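Long-range contact in histidine kinase (Methanosarcina mazei, PDB 3LI8), which is probably a membrane-bound sensor that passes signals by ATP-dependent phosphorylation of a protein histidine, this chain being its Cache region, probably the sensing part: residues Q71-Y76 against I148-Y153. Residues are numbered along the deposited sequence; the frame is centred on the assembly and turned at random.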
loop_
_atom_site.group_PDB
_atom_site.type_symbol
_atom_site.label_atom_id
_atom_site.label_comp_id
_atom_site.label_asym_id
_atom_site.label_seq_id
_atom_site.Cartn_x
_atom_site.Cartn_y
_atom_site.Cartn_z
ATOM N N GLN A 71 10.574 -8.113 1.827
ATOM C CA GLN A 71 9.587 -7.084 2.223
ATOM C C GLN A 71 8.247 -7.380 1.513
ATOM O O GLN A 71 7.233 -6.718 1.789
ATOM C CB GLN A 71 10.079 -5.651 1.881
ATOM C CG GLN A 71 9.859 -5.278 0.430
ATOM C CD GLN A 71 10.917 -5.856 -0.530
ATOM O OE1 GLN A 71 11.786 -6.689 -0.163
ATOM N NE2 GLN A 71 10.859 -5.357 -1.778
ATOM N N LEU A 72 8.246 -8.339 0.567
ATOM C CA LEU A 72 6.994 -8.776 -0.097
ATOM C C LEU A 72 6.485 -10.053 0.517
ATOM O O LEU A 72 7.292 -10.890 0.982
ATOM C CB LEU A 72 7.204 -9.058 -1.600
ATOM C CG LEU A 72 7.842 -7.841 -2.305
ATOM C CD1 LEU A 72 8.024 -8.171 -3.830
ATOM C CD2 LEU A 72 6.963 -6.530 -2.163
ATOM N N ILE A 73 5.154 -10.221 0.484
ATOM C CA ILE A 73 4.524 -11.455 0.953
ATOM C C ILE A 73 3.786 -12.171 -0.176
ATOM O O ILE A 73 3.497 -13.335 -0.038
ATOM C CB ILE A 73 3.608 -11.280 2.164
ATOM C CG1 ILE A 73 3.371 -12.632 2.900
ATOM C CG2 ILE A 73 2.281 -10.611 1.785
ATOM C CD1 ILE A 73 2.854 -12.430 4.341
ATOM N N GLY A 74 3.574 -11.489 -1.317
ATOM C CA GLY A 74 3.002 -12.180 -2.468
ATOM C C GLY A 74 3.530 -11.509 -3.744
ATOM O O GLY A 74 3.724 -10.309 -3.768
ATOM N N VAL A 75 3.627 -12.279 -4.822
ATOM C CA VAL A 75 3.972 -11.745 -6.147
ATOM C C VAL A 75 3.091 -12.584 -7.061
ATOM O O VAL A 75 3.028 -13.804 -6.883
ATOM C CB VAL A 75 5.488 -11.979 -6.559
ATOM C CG1 VAL A 75 5.756 -11.387 -8.020
ATOM C CG2 VAL A 75 6.434 -11.342 -5.544
ATOM N N TYR A 76 2.453 -11.928 -8.018
ATOM C CA TYR A 76 1.406 -12.619 -8.803
ATOM C C TYR A 76 1.204 -12.014 -10.175
ATOM O O TYR A 76 1.593 -10.861 -10.452
ATOM C CB TYR A 76 0.115 -12.622 -7.954
ATOM C CG TYR A 76 -0.316 -11.278 -7.414
ATOM C CD1 TYR A 76 -1.256 -10.509 -8.113
ATOM C CD2 TYR A 76 0.167 -10.792 -6.192
ATOM C CE1 TYR A 76 -1.736 -9.266 -7.582
ATOM C CE2 TYR A 76 -0.292 -9.547 -5.684
ATOM C CZ TYR A 76 -1.266 -8.853 -6.379
ATOM O OH TYR A 76 -1.670 -7.684 -5.849
ATOM N N ILE A 148 -3.184 -10.795 7.585
ATOM C CA ILE A 148 -1.981 -9.979 7.285
ATOM C C ILE A 148 -2.429 -8.587 6.830
ATOM O O ILE A 148 -3.173 -8.499 5.843
ATOM C CB ILE A 148 -1.175 -10.571 6.105
ATOM C CG1 ILE A 148 -0.761 -12.053 6.374
ATOM C CG2 ILE A 148 0.076 -9.678 5.799
ATOM C CD1 ILE A 148 -0.008 -12.250 7.665
ATOM N N PHE A 149 -1.938 -7.560 7.511
ATOM C CA PHE A 149 -2.258 -6.142 7.136
ATOM C C PHE A 149 -1.295 -5.785 6.015
ATOM O O PHE A 149 -0.091 -5.978 6.164
ATOM C CB PHE A 149 -1.963 -5.258 8.326
ATOM C CG PHE A 149 -2.447 -3.832 8.149
ATOM C CD1 PHE A 149 -3.682 -3.557 7.625
ATOM C CD2 PHE A 149 -1.596 -2.791 8.580
ATOM C CE1 PHE A 149 -4.090 -2.186 7.543
ATOM C CE2 PHE A 149 -1.983 -1.471 8.484
ATOM C CZ PHE A 149 -3.218 -1.187 7.936
HETATM N N MSE A 150 -1.839 -5.299 4.896
HETATM C CA MSE A 150 -0.991 -5.103 3.715
HETATM C C MSE A 150 -1.592 -4.107 2.749
HETATM O O MSE A 150 -2.739 -3.638 2.915
HETATM C CB MSE A 150 -0.814 -6.435 2.985
HETATM C CG MSE A 150 -2.133 -6.907 2.533
HETATM SE SE MSE A 150 -2.067 -8.634 1.364
HETATM C CE MSE A 150 -1.132 -9.447 2.397
ATOM N N VAL A 151 -0.767 -3.689 1.767
ATOM C CA VAL A 151 -1.338 -2.971 0.589
ATOM C C VAL A 151 -0.838 -3.789 -0.622
ATOM O O VAL A 151 0.134 -4.587 -0.479
ATOM C CB VAL A 151 -0.798 -1.539 0.419
ATOM C CG1 VAL A 151 -1.454 -0.576 1.435
ATOM C CG2 VAL A 151 0.747 -1.530 0.539
ATOM N N SER A 152 -1.438 -3.541 -1.774
ATOM C CA SER A 152 -1.113 -4.254 -3.049
ATOM C C SER A 152 -0.784 -3.189 -4.090
ATOM O O SER A 152 -1.536 -2.216 -4.229
ATOM C CB SER A 152 -2.338 -5.069 -3.533
ATOM O OG SER A 152 -2.728 -6.031 -2.525
ATOM N N TYR A 153 0.328 -3.406 -4.768
ATOM C CA TYR A 153 0.776 -2.566 -5.897
ATOM C C TYR A 153 0.454 -3.396 -7.119
ATOM O O TYR A 153 0.854 -4.557 -7.187
ATOM C CB TYR A 153 2.273 -2.423 -5.853
ATOM C CG TYR A 153 2.776 -1.504 -4.724
ATOM C CD1 TYR A 153 3.055 -0.139 -4.961
ATOM C CD2 TYR A 153 2.949 -1.996 -3.421
ATOM C CE1 TYR A 153 3.500 0.670 -3.915
ATOM C CE2 TYR A 153 3.350 -1.154 -2.362
ATOM C CZ TYR A 153 3.617 0.159 -2.648
ATOM O OH TYR A 153 4.080 0.921 -1.613
#
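Ile-73, Met-150 and Ile-148 meet through side chains alone, in a buried contact between the loop leading into strand 74-79, with the start of that strand, and strand 148-159, in the larger antiparallel sheet of the Cache domain. Strand 162-172 runs between the two strands and pairs with both, and no hydrogen bond joins 71-76 directly to 148-153. The closest alpha carbons, those of Ile-73 and Met-150, are 8.9 Å apart.

Ile-73 divides its contacts between two branches. Its CG1 lies opposite the backbone N (chi1 -160°), and the extended arm carries CD1 out to Ile-148, where it stands 4.2 Å from CG1 and equally far from CG2; the two isoleucines reach toward each other tip to tip. The other branch, CG2, meets the terminal methyl of Met-150, a selenomethionine, with 3.7 Å between CG2 and CE. These two side chains cross at about a right angle, and the bend at the end of the Met-150 chain (chi3 50°) turns CE toward the isoleucine.

Farther along, Tyr-76 brings its phenol oxygen over Ser-152, with OH 3.6 Å from CB. The contact is van der Waals: OH lies 3.9 Å from OG of Ser-152 and the two hydroxyls are not bonded to each other. Each has its own partners, Tyr-76 OH bonding to Asp-154 and Asp-170, Ser-152 OG to Tyr-143 and Asp-170. Asp-170 OD1 therefore links the two side chains indirectly, and a sulfate ion near Tyr-76, probably from the crystallisation liquor, may mark a pocket beside this polar cluster.

Asp-170 belongs to the intervening strand 162-172; Ile-73 and Gly-74 both face it, a classic beta bulge at the entry to strand 74-79. Beyond the pair, Leu-72 and Val-75 pack on helix 55-67, while Tyr-153 touches the long helix 13-48.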